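Local coordinates for cytoplasmic protein (Cryptococcus neoformans var. grubii serotype A, PDB 7LPO) that probably hydrolyses steryl beta-glucosides, releasing the sugar from the sterol, as a fungal sterylglucosidase of glycoside hydrolase family 5, at residues A47-N51 with H143-R149; Q53-I57 with W581-N586. All blocks are in the same frame, centred on the assembly; numbering follows the deposited sequence.

Contact 1. Residues A47-N51 with H143-R149; sequences AKHPN and HQDVWSR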
ATOM      1  N   ALA A  47       5.084 -11.123  -3.025  1.00 18.41           N
ATOM      2  CA  ALA A  47       3.911 -11.786  -3.568  1.00 14.19           C
ATOM      3  C   ALA A  47       3.359 -11.086  -4.800  1.00 15.05           C
ATOM      4  O   ALA A  47       2.327 -11.512  -5.328  1.00 16.05           O
ATOM      5  CB  ALA A  47       2.822 -11.888  -2.508  1.00 14.14           C
ATOM      6  N   LYS A  48       4.031 -10.051  -5.294  1.00 18.72           N
ATOM      7  CA  LYS A  48       3.550  -9.362  -6.485  1.00 19.03           C
ATOM      8  C   LYS A  48       3.810 -10.133  -7.779  1.00 18.86           C
ATOM      9  O   LYS A  48       3.185  -9.835  -8.806  1.00 19.07           O
ATOM     10  CB  LYS A  48       4.223  -8.000  -6.606  1.00 19.62           C
ATOM     11  CG  LYS A  48       3.736  -6.949  -5.656  1.00 21.21           C
ATOM     12  CD  LYS A  48       4.540  -5.665  -5.884  1.00 21.84           C
ATOM     13  CE  LYS A  48       4.076  -4.547  -5.001  1.00 23.79           C
ATOM     14  NZ  LYS A  48       4.814  -3.291  -5.308  1.00 25.47           N
ATOM     15  N   HIS A  49       4.743 -11.076  -7.775  1.00 16.29           N
ATOM     16  CA  HIS A  49       5.164 -11.746  -8.996  1.00 16.52           C
ATOM     17  C   HIS A  49       5.447 -13.211  -8.702  1.00 15.17           C
ATOM     18  O   HIS A  49       5.779 -13.569  -7.565  1.00 15.20           O
ATOM     19  CB  HIS A  49       6.412 -11.089  -9.618  1.00 19.05           C
ATOM     20  CG  HIS A  49       7.565 -10.954  -8.672  1.00 20.14           C
ATOM     21  ND1 HIS A  49       7.757  -9.841  -7.886  1.00 22.22           N
ATOM     22  CD2 HIS A  49       8.597 -11.787  -8.401  1.00 21.69           C
ATOM     23  CE1 HIS A  49       8.838 -10.006  -7.147  1.00 22.32           C
ATOM     24  NE2 HIS A  49       9.371 -11.178  -7.443  1.00 22.00           N
ATOM     25  N   PRO A  50       5.321 -14.076  -9.703  1.00 15.84           N
ATOM     26  CA  PRO A  50       5.553 -15.506  -9.479  1.00 19.33           C
ATOM     27  C   PRO A  50       7.019 -15.803  -9.195  1.00 21.89           C
ATOM     28  O   PRO A  50       7.916 -14.997  -9.454  1.00 20.53           O
ATOM     29  CB  PRO A  50       5.114 -16.170 -10.797  1.00 19.35           C
ATOM     30  CG  PRO A  50       4.440 -15.088 -11.604  1.00 18.60           C
ATOM     31  CD  PRO A  50       4.981 -13.775 -11.103  1.00 16.43           C
ATOM     32  N   ASN A  51       7.239 -17.010  -8.674  1.00 26.34           N
ATOM     33  CA  ASN A  51       8.582 -17.529  -8.457  1.00 25.57           C
ATOM     34  C   ASN A  51       9.433 -17.377  -9.710  1.00 22.54           C
ATOM     35  O   ASN A  51       8.997 -17.688 -10.823  1.00 20.06           O
ATOM     36  CB  ASN A  51       8.509 -19.008  -8.054  1.00 26.23           C
ATOM     37  CG  ASN A  51       7.858 -19.212  -6.693  1.00 26.27           C
ATOM     38  OD1 ASN A  51       6.772 -19.783  -6.583  1.00 27.74           O
ATOM     39  ND2 ASN A  51       8.517 -18.744  -5.658  1.00 25.55           N
ATOM     40  N   HIS A 143      -4.021  -6.565  -3.821  1.00 14.14           N
ATOM     41  CA  HIS A 143      -2.982  -5.616  -4.175  1.00 14.17           C
ATOM     42  C   HIS A 143      -2.806  -5.525  -5.681  1.00 14.21           C
ATOM     43  O   HIS A 143      -2.879  -6.531  -6.395  1.00 14.22           O
ATOM     44  CB  HIS A 143      -1.651  -5.999  -3.526  1.00 17.06           C
ATOM     45  CG  HIS A 143      -0.627  -4.911  -3.590  1.00 18.17           C
ATOM     46  ND1 HIS A 143      -0.390  -4.050  -2.540  1.00 17.62           N
ATOM     47  CD2 HIS A 143       0.198  -4.522  -4.592  1.00 17.62           C
ATOM     48  CE1 HIS A 143       0.546  -3.186  -2.886  1.00 18.46           C
ATOM     49  NE2 HIS A 143       0.915  -3.445  -4.129  1.00 18.32           N
ATOM     50  N   GLN A 144      -2.548  -4.304  -6.143  1.00 14.24           N
ATOM     51  CA  GLN A 144      -2.225  -4.025  -7.530  1.00 14.29           C
ATOM     52  C   GLN A 144      -1.391  -2.750  -7.582  1.00 14.31           C
ATOM     53  O   GLN A 144      -1.440  -1.905  -6.682  1.00 14.29           O
ATOM     54  CB  GLN A 144      -3.497  -3.891  -8.392  1.00 14.31           C
ATOM     55  CG  GLN A 144      -4.296  -2.616  -8.158  1.00 14.31           C
ATOM     56  CD  GLN A 144      -3.730  -1.406  -8.888  1.00 14.35           C
ATOM     57  OE1 GLN A 144      -3.191  -1.523  -9.979  1.00 14.39           O
ATOM     58  NE2 GLN A 144      -3.865  -0.240  -8.286  1.00 14.35           N
ATOM     59  N   ASP A 145      -0.620  -2.630  -8.656  1.00 15.33           N
ATOM     60  CA  ASP A 145       0.102  -1.414  -8.992  1.00 14.65           C
ATOM     61  C   ASP A 145      -0.012  -1.248 -10.496  1.00 14.70           C
ATOM     62  O   ASP A 145       0.302  -2.179 -11.240  1.00 14.72           O
ATOM     63  CB  ASP A 145       1.573  -1.481  -8.569  1.00 15.15           C
ATOM     64  CG  ASP A 145       1.742  -1.651  -7.084  1.00 16.03           C
ATOM     65  OD1 ASP A 145       1.570  -0.646  -6.351  1.00 16.80           O
ATOM     66  OD2 ASP A 145       2.050  -2.785  -6.648  1.00 16.95           O
ATOM     67  N   VAL A 146      -0.479  -0.080 -10.931  1.00 14.47           N
ATOM     68  CA  VAL A 146      -0.691   0.249 -12.339  1.00 14.53           C
ATOM     69  C   VAL A 146      -1.311  -0.927 -13.084  1.00 14.54           C
ATOM     70  O   VAL A 146      -0.858  -1.311 -14.172  1.00 14.58           O
ATOM     71  CB  VAL A 146       0.615   0.732 -13.003  1.00 14.58           C
ATOM     72  CG1 VAL A 146       1.025   2.070 -12.390  1.00 14.58           C
ATOM     73  CG2 VAL A 146       1.738  -0.254 -12.841  1.00 14.57           C
ATOM     74  N   TRP A 147      -2.373  -1.466 -12.482  1.00 14.49           N
ATOM     75  CA  TRP A 147      -3.269  -2.501 -12.995  1.00 14.49           C
ATOM     76  C   TRP A 147      -2.700  -3.913 -12.929  1.00 14.48           C
ATOM     77  O   TRP A 147      -3.381  -4.814 -12.425  1.00 14.44           O
ATOM     78  CB  TRP A 147      -3.707  -2.223 -14.437  1.00 14.55           C
ATOM     79  CG  TRP A 147      -4.700  -3.262 -14.926  1.00 14.55           C
ATOM     80  CD1 TRP A 147      -4.468  -4.249 -15.829  1.00 14.58           C
ATOM     81  CD2 TRP A 147      -6.057  -3.433 -14.491  1.00 14.52           C
ATOM     82  NE1 TRP A 147      -5.591  -5.022 -15.992  1.00 14.57           N
ATOM     83  CE2 TRP A 147      -6.581  -4.542 -15.182  1.00 14.54           C
ATOM     84  CE3 TRP A 147      -6.874  -2.761 -13.575  1.00 14.49           C
ATOM     85  CZ2 TRP A 147      -7.889  -4.988 -14.997  1.00 14.52           C
ATOM     86  CZ3 TRP A 147      -8.171  -3.194 -13.402  1.00 14.48           C
ATOM     87  CH2 TRP A 147      -8.669  -4.301 -14.108  1.00 14.49           C
ATOM     88  N   SER A 148      -1.485  -4.126 -13.436  1.00 14.51           N
ATOM     89  CA  SER A 148      -0.947  -5.482 -13.529  1.00 14.50           C
ATOM     90  C   SER A 148       0.545  -5.449 -13.819  1.00 14.53           C
ATOM     91  O   SER A 148       1.085  -4.428 -14.241  1.00 14.56           O
ATOM     92  CB  SER A 148      -1.655  -6.284 -14.628  1.00 14.53           C
ATOM     93  OG  SER A 148      -1.425  -5.694 -15.895  1.00 14.59           O
ATOM     94  N   ARG A 149       1.200  -6.599 -13.611  1.00 14.52           N
ATOM     95  CA  ARG A 149       2.602  -6.740 -14.017  1.00 17.60           C
ATOM     96  C   ARG A 149       2.784  -6.434 -15.501  1.00 14.62           C
ATOM     97  O   ARG A 149       3.795  -5.852 -15.910  1.00 14.66           O
ATOM     98  CB  ARG A 149       3.109  -8.156 -13.747  1.00 15.89           C
ATOM     99  CG  ARG A 149       3.200  -8.567 -12.303  1.00 16.09           C
ATOM    100  CD  ARG A 149       3.961  -9.886 -12.155  1.00 15.76           C
ATOM    101  NE  ARG A 149       3.301 -11.017 -12.821  1.00 16.93           N
ATOM    102  CZ  ARG A 149       3.912 -11.871 -13.641  1.00 19.58           C
ATOM    103  NH1 ARG A 149       5.198 -11.733 -13.922  1.00 21.46           N
ATOM    104  NH2 ARG A 149       3.234 -12.874 -14.183  1.00 22.17           N
TER

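Contact 2. Residues Q53-I57 with W581-N586; sequences QPSHI and WGDNWN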
ATOM      1  N   GLN A  53      10.324 -14.962 -11.498  1.00 24.21           N
ATOM      2  CA  GLN A  53      10.009 -13.947 -12.510  1.00 24.68           C
ATOM      3  C   GLN A  53       9.945 -12.562 -11.849  1.00 23.02           C
ATOM      4  O   GLN A  53       8.886 -11.943 -11.762  1.00 23.45           O
ATOM      5  CB  GLN A  53       8.709 -14.283 -13.251  1.00 28.83           C
ATOM      6  CG  GLN A  53       8.826 -15.527 -14.158  1.00 35.84           C
ATOM      7  CD  GLN A  53       9.610 -15.291 -15.443  1.00 40.55           C
ATOM      8  OE1 GLN A  53      10.230 -16.210 -15.969  1.00 39.89           O
ATOM      9  NE2 GLN A  53       9.580 -14.071 -15.953  1.00 45.76           N
ATOM     10  N   PRO A  54      11.080 -12.069 -11.377  1.00 19.35           N
ATOM     11  CA  PRO A  54      11.132 -10.666 -10.924  1.00 19.93           C
ATOM     12  C   PRO A  54      10.992  -9.698 -12.097  1.00 19.27           C
ATOM     13  O   PRO A  54      11.120 -10.065 -13.272  1.00 18.56           O
ATOM     14  CB  PRO A  54      12.510 -10.556 -10.267  1.00 21.16           C
ATOM     15  CG  PRO A  54      13.357 -11.553 -11.061  1.00 21.36           C
ATOM     16  CD  PRO A  54      12.402 -12.719 -11.345  1.00 20.02           C
ATOM     17  N   SER A  55      10.776  -8.427 -11.734  1.00 15.01           N
ATOM     18  CA  SER A  55      10.391  -7.397 -12.696  1.00 14.64           C
ATOM     19  C   SER A  55      11.420  -7.222 -13.805  1.00 14.71           C
ATOM     20  O   SER A  55      11.062  -6.820 -14.918  1.00 14.75           O
ATOM     21  CB  SER A  55      10.184  -6.053 -11.973  1.00 14.62           C
ATOM     22  OG  SER A  55      11.389  -5.581 -11.375  1.00 17.49           O
ATOM     23  N   HIS A  56      12.694  -7.485 -13.529  1.00 15.24           N
ATOM     24  CA  HIS A  56      13.732  -7.163 -14.499  1.00 15.86           C
ATOM     25  C   HIS A  56      13.995  -8.264 -15.520  1.00 18.42           C
ATOM     26  O   HIS A  56      14.741  -8.025 -16.473  1.00 18.54           O
ATOM     27  CB  HIS A  56      15.055  -6.829 -13.793  1.00 16.99           C
ATOM     28  CG  HIS A  56      15.591  -7.928 -12.928  1.00 17.81           C
ATOM     29  ND1 HIS A  56      15.095  -8.190 -11.668  1.00 18.50           N
ATOM     30  CD2 HIS A  56      16.605  -8.805 -13.123  1.00 16.79           C
ATOM     31  CE1 HIS A  56      15.779  -9.182 -11.125  1.00 18.22           C
ATOM     32  NE2 HIS A  56      16.692  -9.581 -11.992  1.00 17.74           N
ATOM     33  N   ILE A  57      13.401  -9.446 -15.363  1.00 19.20           N
ATOM     34  CA  ILE A  57      13.726 -10.581 -16.226  1.00 21.24           C
ATOM     35  C   ILE A  57      12.618 -10.770 -17.260  1.00 20.73           C
ATOM     36  O   ILE A  57      11.470 -11.044 -16.919  1.00 21.05           O
ATOM     37  CB  ILE A  57      13.951 -11.862 -15.411  1.00 21.81           C
ATOM     38  CG1 ILE A  57      15.394 -11.847 -14.899  1.00 27.53           C
ATOM     39  CG2 ILE A  57      13.712 -13.065 -16.278  1.00 20.73           C
ATOM     40  CD1 ILE A  57      15.676 -12.852 -13.828  1.00 31.27           C
ATOM     41  N   TRP A 581      19.141  -5.916  -6.904  1.00 14.72           N
ATOM     42  CA  TRP A 581      17.825  -5.673  -7.488  1.00 14.70           C
ATOM     43  C   TRP A 581      16.794  -5.180  -6.481  1.00 15.00           C
ATOM     44  O   TRP A 581      15.614  -5.044  -6.831  1.00 17.23           O
ATOM     45  CB  TRP A 581      17.318  -6.943  -8.174  1.00 14.70           C
ATOM     46  CG  TRP A 581      18.203  -7.386  -9.267  1.00 15.04           C
ATOM     47  CD1 TRP A 581      19.065  -8.439  -9.244  1.00 16.78           C
ATOM     48  CD2 TRP A 581      18.337  -6.784 -10.557  1.00 15.86           C
ATOM     49  NE1 TRP A 581      19.719  -8.535 -10.437  1.00 19.47           N
ATOM     50  CE2 TRP A 581      19.290  -7.534 -11.265  1.00 18.85           C
ATOM     51  CE3 TRP A 581      17.740  -5.688 -11.183  1.00 15.78           C
ATOM     52  CZ2 TRP A 581      19.662  -7.225 -12.568  1.00 20.25           C
ATOM     53  CZ3 TRP A 581      18.104  -5.383 -12.465  1.00 17.69           C
ATOM     54  CH2 TRP A 581      19.068  -6.142 -13.146  1.00 20.45           C
ATOM     55  N   GLY A 582      17.203  -4.905  -5.249  1.00 14.57           N
ATOM     56  CA  GLY A 582      16.264  -4.392  -4.269  1.00 14.51           C
ATOM     57  C   GLY A 582      15.184  -5.409  -3.957  1.00 14.47           C
ATOM     58  O   GLY A 582      15.449  -6.611  -3.806  1.00 14.46           O
ATOM     59  N   ASP A 583      13.934  -4.919  -3.883  1.00 14.44           N
ATOM     60  CA  ASP A 583      12.779  -5.767  -3.636  1.00 14.39           C
ATOM     61  C   ASP A 583      12.393  -6.609  -4.875  1.00 14.42           C
ATOM     62  O   ASP A 583      11.361  -7.275  -4.799  1.00 14.39           O
ATOM     63  CB  ASP A 583      11.566  -4.932  -3.204  1.00 14.36           C
ATOM     64  CG  ASP A 583      11.772  -4.205  -1.872  1.00 16.61           C
ATOM     65  OD1 ASP A 583      12.692  -4.557  -1.095  1.00 15.61           O
ATOM     66  OD2 ASP A 583      10.988  -3.268  -1.603  1.00 14.31           O
ATOM     67  N   ASN A 584      13.182  -6.547  -5.952  1.00 16.62           N
ATOM     68  CA  ASN A 584      12.923  -7.291  -7.184  1.00 18.02           C
ATOM     69  C   ASN A 584      11.669  -6.785  -7.884  1.00 17.10           C
ATOM     70  O   ASN A 584      10.935  -7.562  -8.501  1.00 15.27           O
ATOM     71  CB  ASN A 584      12.802  -8.795  -6.922  1.00 23.24           C
ATOM     72  CG  ASN A 584      14.058  -9.380  -6.339  1.00 27.49           C
ATOM     73  OD1 ASN A 584      15.103  -9.371  -6.979  1.00 29.16           O
ATOM     74  ND2 ASN A 584      13.974  -9.875  -5.107  1.00 28.35           N
ATOM     75  N   TRP A 585      11.431  -5.474  -7.806  1.00 16.48           N
ATOM     76  CA  TRP A 585      10.229  -4.880  -8.387  1.00 14.50           C
ATOM     77  C   TRP A 585      10.519  -3.415  -8.709  1.00 16.30           C
ATOM     78  O   TRP A 585      10.504  -2.558  -7.816  1.00 14.50           O
ATOM     79  CB  TRP A 585       9.057  -5.024  -7.431  1.00 14.44           C
ATOM     80  CG  TRP A 585       7.739  -4.646  -8.023  1.00 16.35           C
ATOM     81  CD1 TRP A 585       6.932  -5.430  -8.789  1.00 16.47           C
ATOM     82  CD2 TRP A 585       7.070  -3.387  -7.890  1.00 16.68           C
ATOM     83  NE1 TRP A 585       5.799  -4.739  -9.146  1.00 15.15           N
ATOM     84  CE2 TRP A 585       5.860  -3.480  -8.609  1.00 16.02           C
ATOM     85  CE3 TRP A 585       7.384  -2.183  -7.245  1.00 17.45           C
ATOM     86  CZ2 TRP A 585       4.958  -2.419  -8.702  1.00 16.33           C
ATOM     87  CZ3 TRP A 585       6.486  -1.129  -7.327  1.00 17.89           C
ATOM     88  CH2 TRP A 585       5.284  -1.257  -8.052  1.00 17.55           C
ATOM     89  N   ASN A 586      10.792  -3.146  -9.985  1.00 14.58           N
ATOM     90  CA  ASN A 586      10.797  -1.800 -10.550  1.00 14.74           C
ATOM     91  C   ASN A 586      11.842  -0.892  -9.913  1.00 16.37           C
ATOM     92  O   ASN A 586      11.716   0.337  -9.955  1.00 17.50           O
ATOM     93  CB  ASN A 586       9.405  -1.167 -10.442  1.00 14.59           C
ATOM     94  CG  ASN A 586       8.399  -1.817 -11.376  1.00 14.60           C
ATOM     95  OD1 ASN A 586       8.778  -2.482 -12.339  1.00 14.64           O
ATOM     96  ND2 ASN A 586       7.112  -1.609 -11.107  1.00 14.57           N
TER

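Contact 1. Residues A47-N51 with H143-R149
Asp145 OD2 is gripped by three groups: the ammonium of Lys48 from across the contact, the imidazole of His143 two residues earlier in its own segment, and the hydroxyl of Ser154. The bond from His143 NE2 to Asp145 OD2 is 2.8 Å long but bent, with an angle of 134° at the hydrogen; it lies close to the ring plane and meets the carboxylate on its syn side, tilted 31° out of the carboxylate plane. The salt bridge from Lys48 NZ to Asp145 OD2, at 3.1 Å, is weak as a hydrogen bond. Lysine suits the place because its long chain, extended beyond CG, lets NZ reach the carboxylate, crossing Asp145 at about a right angle. On the way Lys48 CE packs 3.5 Å from His143 NE2. NZ also makes a cation-pi contact with Trp585 and bonds a bound Tris molecule, which, though probably from the crystallisation liquor, suggests a pocket here, consistent with an active site at this end of a family 5 barrel.

The other half of the contact belongs to Arg149. Its CD lies 3.4 Å from Lys48 O, and the bend at chi3 (-63°) turns the guanidinium against Pro50, whose CD sits over the centre of one face, 3.3 Å from Arg149 CZ. No N-H hydrogen points from that face, and the packing does not compete with the salt bridge from NH2 to Glu106. All six touching residues are buried. The contact joins the loop between strand 35-43 and helix 61-66 to the one between strand 137-143 and helix 159-163.

Contact 2. Residues Q53-I57 with W581-N586
His56 and Trp581 lie face to face, the imidazole over the six-membered ring of the indole with centroids 3.6 Å apart and planes only 6° from parallel. His56 NE2 comes within 3.4 Å of Trp581 CE2, near the seam between the two indole rings, while CB reaches the far rim at CZ3. With chi1 at 59°, CG of His56 lies between the backbone N and the carbonyl carbon, which turns the ring across the indole. Two flat aromatic groups suit this partly exposed side, since they shield each other while Pro191 also touches the histidine.

By contrast, the closely bonded corner is where Ser55 meets the buried residues 584-586. Its hydroxyl accepts a nearly straight bond from the backbone of Asn586, with N to Ser55 OG 2.9 Å and an angle of 167°, and is bonded as well to His180 ND1. Serine suits the place, being short enough for OG to lie 3.3 Å from Trp585 CA. Alongside, Ser55 N points straight at Asn584 O but at 3.4 Å the bond is weak. Pro54 adds a light touch, its CB 3.8 Å from Asn584 CB, and begins the type I turn, closed by Ile57 N to Pro54 O, that presents Ser55 and His56 side by side.

The chemistry implies a joint of two kinds: directional bonds set the backbone of 584-586 against the turn, whereas the stack adds broad dispersion contact without a hydrogen bond between the two rings.

Along the chain the segments alternate: 47-51 and 53-57 follow one another in the single loop between strand 35-43 and helix 61-66, with 143-149 and then 581-586 far downstream. That loop therefore bridges two others, the loop after strand 137-143 in contact 1 and the loop after strand 567-570 in contact 2. Both of those strands belong to the parallel-paired strands expected of a family 5 TIM barrel. The centres of the contacts are about 11 Å apart, and they meet mainly at Trp585, which touches Lys48 and Asp145, and at His49, which touches Pro54 and Asn584. Both have a side chain near the bound Tris, consistent with loops lining the active-site pocket expected of the family.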